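Local coordinates for protein arginyl-trna synthetase (Thermus thermophilus, PDB 1IQ0) that probably joins L-arginine to its cognate tRNA at the expense of ATP, working as a monomeric class I aminoacyl-tRNA synthetase, at residues A5-I10 with L62-V68; K175-A180 with R218-Q223; A246-A252 with L316-R320; A346-I350 with E378-H382; D468-V473 with Y531-L535. All coordinates share one frame; numbering follows the deposited sequence.

Contact 1 (A5-I10 with L62-V68); sequences ALEEAI and LPLPEFV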
# COMPACT_ATOMS: atom_id res chain seq x y z
N ALA A 5 -12.79 10.64 -18.42
CA ALA A 5 -13.55 11.66 -19.11
C ALA A 5 -14.62 10.96 -19.94
O ALA A 5 -15.74 11.46 -20.09
CB ALA A 5 -12.64 12.48 -20.01
N LEU A 6 -14.28 9.78 -20.45
CA LEU A 6 -15.22 9.01 -21.25
C LEU A 6 -16.33 8.42 -20.38
O LEU A 6 -17.49 8.39 -20.78
CB LEU A 6 -14.47 7.90 -22.00
CG LEU A 6 -15.28 7.02 -22.95
CD1 LEU A 6 -16.15 7.87 -23.88
CD2 LEU A 6 -14.30 6.16 -23.76
N GLU A 7 -15.97 7.96 -19.19
CA GLU A 7 -16.96 7.39 -18.28
C GLU A 7 -17.88 8.51 -17.80
O GLU A 7 -19.07 8.29 -17.60
CB GLU A 7 -16.28 6.72 -17.09
CG GLU A 7 -15.24 5.69 -17.48
CD GLU A 7 -14.67 4.93 -16.30
OE1 GLU A 7 -14.42 5.57 -15.25
OE2 GLU A 7 -14.46 3.71 -16.43
N GLU A 8 -17.32 9.69 -17.60
CA GLU A 8 -18.12 10.83 -17.14
C GLU A 8 -19.17 11.18 -18.19
O GLU A 8 -20.34 11.39 -17.87
CB GLU A 8 -17.23 12.04 -16.87
CG GLU A 8 -17.99 13.30 -16.47
CD GLU A 8 -18.94 13.06 -15.31
OE1 GLU A 8 -18.48 12.60 -14.24
OE2 GLU A 8 -20.15 13.34 -15.45
N ALA A 9 -18.74 11.25 -19.45
CA ALA A 9 -19.66 11.58 -20.53
C ALA A 9 -20.74 10.51 -20.67
O ALA A 9 -21.88 10.82 -21.04
CB ALA A 9 -18.89 11.73 -21.84
N ILE A 10 -20.39 9.26 -20.38
CA ILE A 10 -21.35 8.16 -20.47
C ILE A 10 -22.35 8.24 -19.33
O ILE A 10 -23.55 8.04 -19.53
CB ILE A 10 -20.63 6.79 -20.40
CG1 ILE A 10 -19.80 6.58 -21.67
CG2 ILE A 10 -21.66 5.68 -20.23
CD1 ILE A 10 -18.96 5.31 -21.64
N LEU A 62 -25.49 9.92 -26.73
CA LEU A 62 -24.16 10.21 -26.22
C LEU A 62 -23.36 11.20 -27.06
O LEU A 62 -22.93 10.88 -28.16
CB LEU A 62 -23.35 8.92 -26.08
CG LEU A 62 -21.90 9.11 -25.60
CD1 LEU A 62 -21.88 9.80 -24.25
CD2 LEU A 62 -21.22 7.75 -25.51
N PRO A 63 -23.16 12.42 -26.54
CA PRO A 63 -22.39 13.42 -27.29
C PRO A 63 -20.92 13.00 -27.20
O PRO A 63 -20.32 13.03 -26.13
CB PRO A 63 -22.69 14.71 -26.53
CG PRO A 63 -22.82 14.23 -25.12
CD PRO A 63 -23.65 12.97 -25.26
N LEU A 64 -20.36 12.60 -28.34
CA LEU A 64 -18.98 12.14 -28.40
C LEU A 64 -17.91 13.15 -27.99
O LEU A 64 -17.89 14.28 -28.49
CB LEU A 64 -18.66 11.63 -29.80
CG LEU A 64 -19.51 10.48 -30.34
CD1 LEU A 64 -19.10 10.16 -31.77
CD2 LEU A 64 -19.36 9.25 -29.44
N PRO A 65 -17.02 12.76 -27.07
CA PRO A 65 -15.96 13.69 -26.66
C PRO A 65 -15.13 13.88 -27.94
O PRO A 65 -15.12 12.99 -28.79
CB PRO A 65 -15.20 12.90 -25.60
CG PRO A 65 -16.26 12.03 -24.99
CD PRO A 65 -17.03 11.56 -26.21
N GLU A 66 -14.46 15.02 -28.08
CA GLU A 66 -13.68 15.29 -29.29
C GLU A 66 -12.59 14.27 -29.59
O GLU A 66 -12.11 14.19 -30.72
CB GLU A 66 -13.08 16.71 -29.26
CG GLU A 66 -12.03 16.97 -28.17
CD GLU A 66 -10.68 16.35 -28.47
OE1 GLU A 66 -10.21 16.46 -29.63
OE2 GLU A 66 -10.07 15.76 -27.56
N PHE A 67 -12.19 13.48 -28.59
CA PHE A 67 -11.14 12.49 -28.80
C PHE A 67 -11.65 11.14 -29.28
O PHE A 67 -10.86 10.24 -29.58
CB PHE A 67 -10.29 12.33 -27.53
CG PHE A 67 -11.08 11.97 -26.30
CD1 PHE A 67 -11.57 10.68 -26.12
CD2 PHE A 67 -11.31 12.92 -25.31
CE1 PHE A 67 -12.30 10.34 -24.97
CE2 PHE A 67 -12.03 12.59 -24.15
CZ PHE A 67 -12.52 11.30 -23.99
N VAL A 68 -12.97 11.00 -29.38
CA VAL A 68 -13.56 9.74 -29.85
C VAL A 68 -13.91 9.82 -31.33
O VAL A 68 -14.67 10.69 -31.77
CB VAL A 68 -14.83 9.37 -29.05
CG1 VAL A 68 -15.47 8.12 -29.64
CG2 VAL A 68 -14.46 9.11 -27.59

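Contact 2 (K175-A180 with R218-Q223); sequences KYDHFA and RILLAQ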
# COMPACT_ATOMS: atom_id res chain seq x y z
N LYS A 175 23.91 -4.75 15.51
CA LYS A 175 22.69 -3.96 15.37
C LYS A 175 21.88 -4.24 16.64
O LYS A 175 21.56 -5.39 16.94
CB LYS A 175 21.92 -4.39 14.11
CG LYS A 175 20.77 -3.45 13.75
CD LYS A 175 20.44 -3.53 12.27
CE LYS A 175 19.17 -2.75 11.94
NZ LYS A 175 17.93 -3.46 12.42
N TYR A 176 21.57 -3.19 17.38
CA TYR A 176 20.90 -3.35 18.66
C TYR A 176 19.68 -4.26 18.74
O TYR A 176 19.58 -5.04 19.70
CB TYR A 176 20.56 -1.98 19.25
CG TYR A 176 20.31 -2.04 20.75
CD1 TYR A 176 19.02 -2.21 21.25
CD2 TYR A 176 21.37 -1.98 21.66
CE1 TYR A 176 18.79 -2.30 22.62
CE2 TYR A 176 21.16 -2.08 23.02
CZ TYR A 176 19.87 -2.24 23.50
OH TYR A 176 19.65 -2.34 24.85
N ASP A 177 18.77 -4.20 17.78
CA ASP A 177 17.60 -5.06 17.87
C ASP A 177 17.92 -6.52 17.63
O ASP A 177 17.14 -7.40 18.02
CB ASP A 177 16.45 -4.55 16.97
CG ASP A 177 16.84 -4.44 15.51
OD1 ASP A 177 18.04 -4.25 15.20
OD2 ASP A 177 15.91 -4.51 14.67
N HIS A 178 19.06 -6.80 17.01
CA HIS A 178 19.48 -8.19 16.79
C HIS A 178 20.03 -8.71 18.12
O HIS A 178 19.84 -9.87 18.47
CB HIS A 178 20.56 -8.28 15.70
CG HIS A 178 20.00 -8.31 14.31
ND1 HIS A 178 19.60 -7.17 13.65
CD2 HIS A 178 19.75 -9.34 13.48
CE1 HIS A 178 19.11 -7.50 12.47
NE2 HIS A 178 19.19 -8.81 12.34
N PHE A 179 20.71 -7.83 18.84
CA PHE A 179 21.26 -8.14 20.15
C PHE A 179 20.09 -8.47 21.08
O PHE A 179 20.12 -9.46 21.82
CB PHE A 179 22.03 -6.91 20.66
CG PHE A 179 22.36 -6.95 22.12
CD1 PHE A 179 23.16 -7.96 22.65
CD2 PHE A 179 21.90 -5.95 22.97
CE1 PHE A 179 23.50 -7.97 24.00
CE2 PHE A 179 22.23 -5.95 24.33
CZ PHE A 179 23.03 -6.97 24.84
N ALA A 180 19.03 -7.66 21.03
CA ALA A 180 17.84 -7.88 21.86
C ALA A 180 17.17 -9.18 21.46
O ALA A 180 16.72 -9.95 22.31
CB ALA A 180 16.86 -6.72 21.71
N ARG A 218 15.49 2.18 22.49
CA ARG A 218 16.77 1.75 21.91
C ARG A 218 16.54 0.68 20.86
O ARG A 218 17.17 0.69 19.80
CB ARG A 218 17.72 1.18 22.97
CG ARG A 218 18.23 2.20 23.97
CD ARG A 218 19.32 1.59 24.86
NE ARG A 218 20.53 1.24 24.10
CZ ARG A 218 21.65 0.78 24.64
NH1 ARG A 218 21.73 0.60 25.96
NH2 ARG A 218 22.70 0.50 23.88
N ILE A 219 15.64 -0.25 21.16
CA ILE A 219 15.32 -1.32 20.23
C ILE A 219 14.59 -0.74 19.02
O ILE A 219 14.92 -1.08 17.88
CB ILE A 219 14.45 -2.40 20.90
CG1 ILE A 219 15.20 -2.98 22.11
CG2 ILE A 219 14.11 -3.50 19.90
CD1 ILE A 219 14.47 -4.11 22.81
N LEU A 220 13.63 0.15 19.26
CA LEU A 220 12.85 0.77 18.19
C LEU A 220 13.74 1.54 17.20
O LEU A 220 13.51 1.48 15.99
CB LEU A 220 11.77 1.70 18.75
CG LEU A 220 11.04 2.55 17.69
CD1 LEU A 220 10.33 1.64 16.70
CD2 LEU A 220 10.05 3.49 18.36
N LEU A 221 14.73 2.27 17.70
CA LEU A 221 15.61 3.02 16.81
C LEU A 221 16.32 2.10 15.81
O LEU A 221 16.45 2.45 14.64
CB LEU A 221 16.63 3.82 17.63
CG LEU A 221 16.03 5.07 18.29
CD1 LEU A 221 17.07 5.74 19.21
CD2 LEU A 221 15.58 6.05 17.21
N ALA A 222 16.74 0.92 16.27
CA ALA A 222 17.41 -0.04 15.40
C ALA A 222 16.42 -0.68 14.42
O ALA A 222 16.77 -0.96 13.28
CB ALA A 222 18.10 -1.14 16.25
N GLN A 223 15.19 -0.90 14.87
CA GLN A 223 14.18 -1.46 13.97
C GLN A 223 13.91 -0.44 12.89
O GLN A 223 13.66 -0.78 11.73
CB GLN A 223 12.87 -1.73 14.70
CG GLN A 223 12.90 -2.79 15.77
CD GLN A 223 11.54 -2.92 16.42
OE1 GLN A 223 10.95 -1.93 16.83
NE2 GLN A 223 11.03 -4.15 16.52

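Contact 3 (A246-A252 with L316-R320); sequences AGLLQKA and LEGLR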
# COMPACT_ATOMS: atom_id res chain seq x y z
N ALA A 246 -3.18 9.31 28.23
CA ALA A 246 -4.23 10.11 27.60
C ALA A 246 -5.62 9.68 28.06
O ALA A 246 -6.60 10.36 27.78
CB ALA A 246 -4.14 10.00 26.08
N GLY A 247 -5.69 8.56 28.77
CA GLY A 247 -6.97 8.05 29.25
C GLY A 247 -7.98 7.74 28.15
O GLY A 247 -9.18 7.82 28.39
N LEU A 248 -7.52 7.36 26.96
CA LEU A 248 -8.44 7.06 25.86
C LEU A 248 -9.39 5.92 26.20
O LEU A 248 -10.56 5.96 25.83
CB LEU A 248 -7.67 6.74 24.57
CG LEU A 248 -6.77 7.83 23.98
CD1 LEU A 248 -6.20 7.38 22.63
CD2 LEU A 248 -7.59 9.10 23.80
N LEU A 249 -8.89 4.91 26.90
CA LEU A 249 -9.71 3.76 27.27
C LEU A 249 -10.95 4.16 28.07
O LEU A 249 -12.08 3.87 27.66
CB LEU A 249 -8.89 2.76 28.07
CG LEU A 249 -9.62 1.50 28.53
CD1 LEU A 249 -10.34 0.81 27.36
CD2 LEU A 249 -8.61 0.57 29.16
N GLN A 250 -10.73 4.80 29.21
CA GLN A 250 -11.84 5.23 30.07
C GLN A 250 -12.81 6.16 29.34
O GLN A 250 -14.02 6.04 29.52
CB GLN A 250 -11.31 5.94 31.32
CG GLN A 250 -10.58 5.01 32.28
CD GLN A 250 -11.43 3.82 32.72
OE1 GLN A 250 -12.53 3.98 33.26
NE2 GLN A 250 -10.92 2.61 32.49
N LYS A 251 -12.28 7.07 28.53
CA LYS A 251 -13.11 8.00 27.78
C LYS A 251 -13.98 7.25 26.78
O LYS A 251 -15.16 7.57 26.62
CB LYS A 251 -12.24 9.02 27.04
CG LYS A 251 -11.48 9.97 27.96
CD LYS A 251 -10.50 10.88 27.20
CE LYS A 251 -9.64 11.68 28.19
NZ LYS A 251 -8.63 12.55 27.52
N ALA A 252 -13.41 6.25 26.12
CA ALA A 252 -14.16 5.46 25.14
C ALA A 252 -15.23 4.68 25.87
O ALA A 252 -16.38 4.64 25.44
CB ALA A 252 -13.22 4.50 24.38
N LEU A 316 -12.24 11.20 20.17
CA LEU A 316 -11.62 11.36 21.48
C LEU A 316 -10.30 12.11 21.37
O LEU A 316 -9.65 12.09 20.33
CB LEU A 316 -11.37 10.00 22.13
CG LEU A 316 -12.57 9.16 22.57
CD1 LEU A 316 -12.07 7.87 23.21
CD2 LEU A 316 -13.42 9.96 23.58
N GLU A 317 -9.89 12.76 22.46
CA GLU A 317 -8.64 13.50 22.51
C GLU A 317 -7.82 13.12 23.74
O GLU A 317 -8.32 12.44 24.64
CB GLU A 317 -8.92 15.01 22.53
CG GLU A 317 -9.56 15.54 21.24
CD GLU A 317 -9.90 17.01 21.31
OE1 GLU A 317 -9.00 17.83 21.58
OE2 GLU A 317 -11.07 17.36 21.08
N GLY A 318 -6.56 13.56 23.79
CA GLY A 318 -5.72 13.25 24.92
C GLY A 318 -4.25 13.08 24.59
O GLY A 318 -3.38 13.37 25.41
N LEU A 319 -3.96 12.61 23.38
CA LEU A 319 -2.59 12.40 22.92
C LEU A 319 -1.89 13.72 22.59
O LEU A 319 -2.48 14.62 21.98
CB LEU A 319 -2.61 11.47 21.70
CG LEU A 319 -2.12 10.01 21.79
CD1 LEU A 319 -2.12 9.51 23.21
CD2 LEU A 319 -3.00 9.13 20.89
N ARG A 320 -0.62 13.82 22.99
CA ARG A 320 0.21 15.00 22.75
C ARG A 320 1.44 14.59 21.96
O ARG A 320 1.98 13.50 22.18
CB ARG A 320 0.63 15.64 24.07
CG ARG A 320 -0.50 16.28 24.83
CD ARG A 320 -0.07 16.80 26.19
NE ARG A 320 -1.18 17.48 26.85
CZ ARG A 320 -1.65 18.67 26.48
NH1 ARG A 320 -1.11 19.31 25.46
NH2 ARG A 320 -2.69 19.20 27.12

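Contact 4 (A346-I350 with E378-H382); sequences AEETI and EKAHH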
# COMPACT_ATOMS: atom_id res chain seq x y z
N ALA A 346 -9.24 11.82 11.24
CA ALA A 346 -9.32 11.05 10.01
C ALA A 346 -10.73 10.80 9.51
O ALA A 346 -11.61 10.43 10.27
CB ALA A 346 -8.60 9.72 10.18
N GLU A 347 -10.92 11.01 8.21
CA GLU A 347 -12.21 10.77 7.55
C GLU A 347 -12.25 9.29 7.24
O GLU A 347 -13.32 8.69 7.12
CB GLU A 347 -12.28 11.54 6.23
CG GLU A 347 -12.03 13.03 6.34
CD GLU A 347 -13.27 13.81 6.70
OE1 GLU A 347 -13.91 13.49 7.72
OE2 GLU A 347 -13.61 14.75 5.95
N GLU A 348 -11.07 8.70 7.08
CA GLU A 348 -10.92 7.28 6.77
C GLU A 348 -9.65 6.74 7.40
O GLU A 348 -8.65 7.43 7.48
CB GLU A 348 -10.82 7.06 5.25
CG GLU A 348 -12.03 7.46 4.45
CD GLU A 348 -11.88 7.13 2.97
OE1 GLU A 348 -11.63 5.95 2.64
OE2 GLU A 348 -12.02 8.05 2.14
N THR A 349 -9.69 5.48 7.82
CA THR A 349 -8.51 4.86 8.39
C THR A 349 -8.28 3.56 7.67
O THR A 349 -9.22 2.91 7.20
CB THR A 349 -8.66 4.57 9.89
OG1 THR A 349 -9.81 3.74 10.10
CG2 THR A 349 -8.81 5.86 10.68
N ILE A 350 -7.01 3.18 7.58
CA ILE A 350 -6.63 1.94 6.94
C ILE A 350 -5.60 1.24 7.82
O ILE A 350 -4.53 1.77 8.09
CB ILE A 350 -6.03 2.18 5.55
CG1 ILE A 350 -7.09 2.79 4.62
CG2 ILE A 350 -5.52 0.86 4.97
CD1 ILE A 350 -6.54 3.26 3.27
N GLU A 378 -18.29 3.21 8.09
CA GLU A 378 -18.03 2.65 6.77
C GLU A 378 -16.66 3.08 6.25
O GLU A 378 -16.25 2.68 5.16
CB GLU A 378 -19.11 3.12 5.79
CG GLU A 378 -20.53 2.85 6.25
CD GLU A 378 -20.82 1.37 6.36
OE1 GLU A 378 -20.72 0.67 5.34
OE2 GLU A 378 -21.16 0.92 7.48
N LYS A 379 -15.95 3.89 7.03
CA LYS A 379 -14.65 4.38 6.59
C LYS A 379 -13.46 3.81 7.37
O LYS A 379 -12.35 4.32 7.26
CB LYS A 379 -14.62 5.91 6.65
CG LYS A 379 -15.64 6.56 5.72
CD LYS A 379 -15.42 6.12 4.27
CE LYS A 379 -16.42 6.76 3.32
NZ LYS A 379 -16.21 6.30 1.92
N ALA A 380 -13.71 2.76 8.14
CA ALA A 380 -12.63 2.13 8.91
C ALA A 380 -12.24 0.87 8.14
O ALA A 380 -12.86 -0.18 8.29
CB ALA A 380 -13.12 1.77 10.30
N HIS A 381 -11.20 0.98 7.32
CA HIS A 381 -10.79 -0.15 6.51
C HIS A 381 -9.64 -0.99 7.05
O HIS A 381 -8.83 -0.54 7.86
CB HIS A 381 -10.41 0.32 5.10
CG HIS A 381 -11.42 1.23 4.48
ND1 HIS A 381 -11.20 2.58 4.32
CD2 HIS A 381 -12.66 0.98 3.99
CE1 HIS A 381 -12.26 3.13 3.74
NE2 HIS A 381 -13.16 2.18 3.54
N HIS A 382 -9.59 -2.22 6.57
CA HIS A 382 -8.55 -3.17 6.92
C HIS A 382 -7.93 -3.68 5.62
O HIS A 382 -8.63 -3.94 4.64
CB HIS A 382 -9.14 -4.37 7.68
CG HIS A 382 -9.10 -4.23 9.17
ND1 HIS A 382 -9.45 -5.25 10.03
CD2 HIS A 382 -8.73 -3.19 9.97
CE1 HIS A 382 -9.30 -4.85 11.28
NE2 HIS A 382 -8.87 -3.61 11.27
O HOH W 1 -9.27 1.20 10.13

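Contact 5 (D468-V473 with Y531-L535); sequences DTGPYV and YLLDL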
# COMPACT_ATOMS: atom_id res chain seq x y z
N ASP A 468 8.76 -11.33 -14.09
CA ASP A 468 7.80 -10.32 -13.66
C ASP A 468 8.27 -9.85 -12.29
O ASP A 468 7.72 -10.24 -11.25
CB ASP A 468 6.39 -10.91 -13.56
CG ASP A 468 5.90 -11.49 -14.87
OD1 ASP A 468 5.99 -10.80 -15.91
OD2 ASP A 468 5.42 -12.64 -14.86
N THR A 469 9.28 -9.00 -12.31
CA THR A 469 9.92 -8.51 -11.11
C THR A 469 10.14 -7.00 -11.12
O THR A 469 9.93 -6.34 -12.14
CB THR A 469 11.29 -9.15 -11.00
OG1 THR A 469 12.10 -8.67 -12.08
CG2 THR A 469 11.20 -10.67 -11.11
N GLY A 470 10.59 -6.46 -9.99
CA GLY A 470 10.88 -5.04 -9.90
C GLY A 470 12.05 -4.69 -10.81
O GLY A 470 12.01 -3.70 -11.53
N PRO A 471 13.14 -5.48 -10.78
CA PRO A 471 14.29 -5.19 -11.65
C PRO A 471 13.90 -5.16 -13.13
O PRO A 471 14.46 -4.38 -13.90
CB PRO A 471 15.26 -6.32 -11.31
CG PRO A 471 14.99 -6.54 -9.84
CD PRO A 471 13.47 -6.54 -9.80
N TYR A 472 12.94 -6.00 -13.52
CA TYR A 472 12.45 -6.04 -14.90
C TYR A 472 11.91 -4.66 -15.28
O TYR A 472 12.30 -4.09 -16.30
CB TYR A 472 11.33 -7.07 -15.05
CG TYR A 472 10.67 -7.13 -16.42
CD1 TYR A 472 11.33 -7.70 -17.52
CD2 TYR A 472 9.38 -6.63 -16.61
CE1 TYR A 472 10.71 -7.77 -18.76
CE2 TYR A 472 8.76 -6.70 -17.85
CZ TYR A 472 9.42 -7.27 -18.92
OH TYR A 472 8.78 -7.35 -20.14
N VAL A 473 11.03 -4.12 -14.44
CA VAL A 473 10.46 -2.80 -14.70
C VAL A 473 11.54 -1.72 -14.62
O VAL A 473 11.55 -0.78 -15.42
CB VAL A 473 9.33 -2.46 -13.69
CG1 VAL A 473 8.71 -1.11 -14.03
CG2 VAL A 473 8.28 -3.57 -13.69
N TYR A 531 0.01 -3.29 -13.67
CA TYR A 531 0.02 -2.37 -14.80
C TYR A 531 1.46 -2.09 -15.25
O TYR A 531 1.74 -1.99 -16.44
CB TYR A 531 -0.63 -1.03 -14.45
CG TYR A 531 -0.38 0.02 -15.51
CD1 TYR A 531 -1.04 -0.04 -16.74
CD2 TYR A 531 0.57 1.02 -15.33
CE1 TYR A 531 -0.76 0.88 -17.77
CE2 TYR A 531 0.87 1.95 -16.35
CZ TYR A 531 0.19 1.87 -17.56
OH TYR A 531 0.47 2.76 -18.58
N LEU A 532 2.36 -1.94 -14.28
CA LEU A 532 3.75 -1.65 -14.60
C LEU A 532 4.42 -2.81 -15.33
O LEU A 532 5.26 -2.59 -16.20
CB LEU A 532 4.52 -1.30 -13.32
CG LEU A 532 4.09 0.01 -12.65
CD1 LEU A 532 4.97 0.27 -11.43
CD2 LEU A 532 4.21 1.18 -13.63
N LEU A 533 4.05 -4.04 -14.98
CA LEU A 533 4.60 -5.20 -15.65
C LEU A 533 4.13 -5.17 -17.10
O LEU A 533 4.92 -5.36 -18.03
CB LEU A 533 4.12 -6.50 -14.99
CG LEU A 533 4.84 -6.92 -13.71
CD1 LEU A 533 4.22 -8.19 -13.14
CD2 LEU A 533 6.31 -7.16 -14.02
N ASP A 534 2.84 -4.91 -17.30
CA ASP A 534 2.27 -4.84 -18.63
C ASP A 534 2.89 -3.72 -19.47
O ASP A 534 3.16 -3.91 -20.66
CB ASP A 534 0.75 -4.64 -18.56
CG ASP A 534 0.03 -5.81 -17.91
OD1 ASP A 534 0.55 -6.94 -17.94
OD2 ASP A 534 -1.09 -5.61 -17.38
N LEU A 535 3.10 -2.56 -18.87
CA LEU A 535 3.67 -1.44 -19.60
C LEU A 535 5.13 -1.74 -19.97
O LEU A 535 5.57 -1.43 -21.08
CB LEU A 535 3.60 -0.16 -18.78
CG LEU A 535 4.08 1.09 -19.54
CD1 LEU A 535 3.22 1.31 -20.81
CD2 LEU A 535 4.00 2.30 -18.63

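Contact 1 (A5-I10 with L62-V68)
Leu62 reaches the Ala9-Ile10 part of helix 3-15 and touches both residues with its two methyl groups. From CB the chain points toward the helix; chi1 of 177° sets CG opposite the backbone N, and CB and CG act as a stalk that carries both methyls to the helix surface. There the branches part. CD1 sits 3.4 Å from Ala9 O, pressed on the helix backbone, and also lies 4.3 Å from Ala9 CB, while CD2 turns to the next residue and meets Ile10 CG1 at 4.3 Å. Pro65 fills the middle of the contact, between Ala9 and Leu6: its CG lies 4.1 Å from Ala9 CB and also touches Leu6 CD1, the methyl that Val68 CG2, at the start of strand 68-74, also approaches. Phe67 closes the Ala5 end edge-on, with CZ 4.2 Å from Ala5 CB and Leu6 N close to the ring plane. Pro65 CB lies over one face of this ring, toward the rim, so proline and phenylalanine form one apolar surface. A type I turn from Pro65 to Val68, with Val68 N bonded to Pro65 O at 3.0 Å, folds them together. No hydrogen bond crosses; the join is apolar packing of a helix on a loop. Behind it, Phe80 of strand 77-82 touches Ile10, Leu62 and Val68, and Leu82 touches Phe67. The packing extends a helix-on-sheet core, in which helix 3-15 and the lead-in to edge strand 68-74 pack together in the N-terminal domain of arginyl-tRNA synthetases, built here on a four-stranded antiparallel sheet.

Contact 2 (K175-A180 with R218-Q223)
Ile219 and Ala222 form the apolar centre against Tyr176 and Ala180. Ile219 CD1 meets Ala180 CB at 3.7 Å, its CG1 comes in plane to the edge of the Tyr176 ring at CE1, and Ala222 CB packs 4.0 Å from Tyr176 CB. The two segment axes cross at -123°. Further out, the Arg218 guanidinium lies over a face of the Tyr176 ring with the planes 26° apart; NH2 is 3.1 Å from CE2, toward the rim. Trp170 packs edge-to-face with that ring. With an alanine in place of Tyr176, the Arg218 guanidinium would probably lose much of the surface it rests on and turn more freely, and Ile219 CG1 would face a gap. At the other end, Asp177 OD2 touches Gln223 CG, and OD1 takes Lys175 NZ on its syn lone pair in a 2.9 Å salt bridge. A bend at chi4 (-74°) also carries this NZ to Ala222 O, 2.9 Å away and well above the carbonyl plane; Asp406 and Thr226 grip the same ammonium. Gln223 NE2 bonds to the carbonyls of Asn113 and Lys116, tying this helix pair of the catalytic domain to the predicted HIGH region, the ATP-site signature of class I synthetases.

Contact 3 (A246-A252 with L316-R320)
Leu316 lays its two methyls across the first turn of helix 248-256, CD1 against Ala252 CB at 3.7 Å and beside Leu248 O, CD2 against Lys251 CB at 3.8 Å. The helix start it covers follows a Schellman motif: Gly247, with positive phi, ends helix 240-245 and at once serves as N-cap of helix 248-256, so the chain turns sharply here and leaves Ala246 facing the loop 316-320. Ala246 CB presses on the loop backbone 3.4 Å from Gly318 C and also meets Leu319 CD1 at 3.5 Å. Leu248 packs beside it on the same side of the loop. Its CD2 lies by Glu317 O, and its CD1 touches Leu319 CD2 at 4.0 Å where the two leucines cross at about a right angle. Gly318 has phi of 147°, and a beta carbon there would clash with Ala246 O and with the carbonyl oxygen of Glu317. Trp311 of helix 301-312 touches both Leu248 and Leu319, and Phe310 touches Leu316, which joins this part of the catalytic domain to the lead-in of strand 320-323. The polar edge belongs to Lys251, whose extended chain runs along the loop until NZ bridges two backbone carbonyls: Glu317 O at 2.9 Å, approached 31° off the carbonyl plane, and Ala246 O at 3.0 Å, met nearly along the C=O axis.

Contact 4 (A346-I350 with E378-H382)
Strands 348-350 and 380-382 run parallel, their short axes 4.7 Å apart and 18° from each other, with Thr349 paired to Ala380 and Ile350 to His381. Thr349 bonds through both its N and its O: the N gives a nearly straight bond to Lys379 O at 3.0 Å, and the O receives His381 N at 2.8 Å. The CA atoms of Glu348 and Ile350 add C-H...O contacts to Lys379 O and His381 O. On the face of Thr349 and Ala380, Thr349 OG1 stands between its own N and carbonyl carbon (chi1 57°), over Ala380 CA; it holds a water at 2.6 Å that donates to His381 O at 2.9 Å, and Gln309 is a further partner of the hydroxyl. On the other face Ile350 CG1 comes to the edge of the His381 ring. Glu348 OE1 reaches the same ring near its plane, 3.1 Å from CE1, the carboxylate turned 72° from the ring. This is a close approach to a ring carbon, and the firm partner of the carboxylate is Arg141, in a salt bridge through OE2. The Lys379 chain, bent at chi2, passes obliquely across Glu348, with CD 3.6 Å from Glu348 CG, while its ammonium stays beyond salt-bridge distance. The two strands are consecutive parallel neighbours of the nucleotide-binding fold of class I synthetases, linked by a beta-alpha-beta crossover through helix 361-370. That helix covers Ala380 with Val364 and Arg365, helix 301-312 backs Thr349, and strand 104-108 is hydrogen-bonded through its backbone to Glu348 and Ile350.

Contact 5 (D468-V473 with Y531-L535)
The Tyr472 ring meets Leu533 obliquely, neither squarely on a face nor at the edge: Leu533 CD2 stands 4.1 Å from ring atom CD2, and ring atom CE2 passes near Leu533 O. The ring also rests on Ala536 and Ala537 further along helix 525-544, and its hydroxyl is bonded to Asn540. The other flat group at the contact, the Asp468 carboxylate, brings OD1 close to the Leu533 methyls, but the firmer touch is made by its stem, CB lying 3.5 Å from Leu533 CD1. Leu533 has the largest share of the buried surface. With chi1 of -80° its branch leans over the residues leading into helix 470-487, CD2 lying 3.5 Å from Asp468 CA and 4.1 Å from Val473 CG2. Val473 crosses it at about a right angle and turns its other methyl, CG1, to Leu532 CB at 4.3 Å. Phe444 of helix 430-448 also touches Leu533. If Leu533 were an alanine, the space between Asp468, Tyr472 and Val473 would probably be left as a gap and the Tyr472 ring would lose one of its supports. Thr469 caps the first turn, its OG1 accepting Tyr472 N at 3.1 Å, and is bonded to Ser464 too. No hydrogen bond spans the two segments: across them the contact is van der Waals packing, mostly apolar, as between helices of an anticodon-binding bundle, while the polar groups of Thr469 and Tyr472 find other partners.

Overall arrangement
From the N terminus the contacts come in series, each loop closing before the next opens, with none nested or crossed. Contact 1 closes the N-terminal domain by bringing helix 3-15 back to the lead-in of strand 68-74. Contact 2 joins two helices of the catalytic domain, and contact 3 ties helix 248-256 to the loop before strand 320-323. Contact 4, only about 9 Å from contact 3 by nearest atoms, pairs two neighbouring parallel strands of the large mixed sheet across a crossover. Contact 5 joins helices 470-487 and 525-544, on the opposite side of the chain's centre from contacts 3 and 4. Contacts 1 and 2 lie farthest apart, with centres about 57 Å from each other.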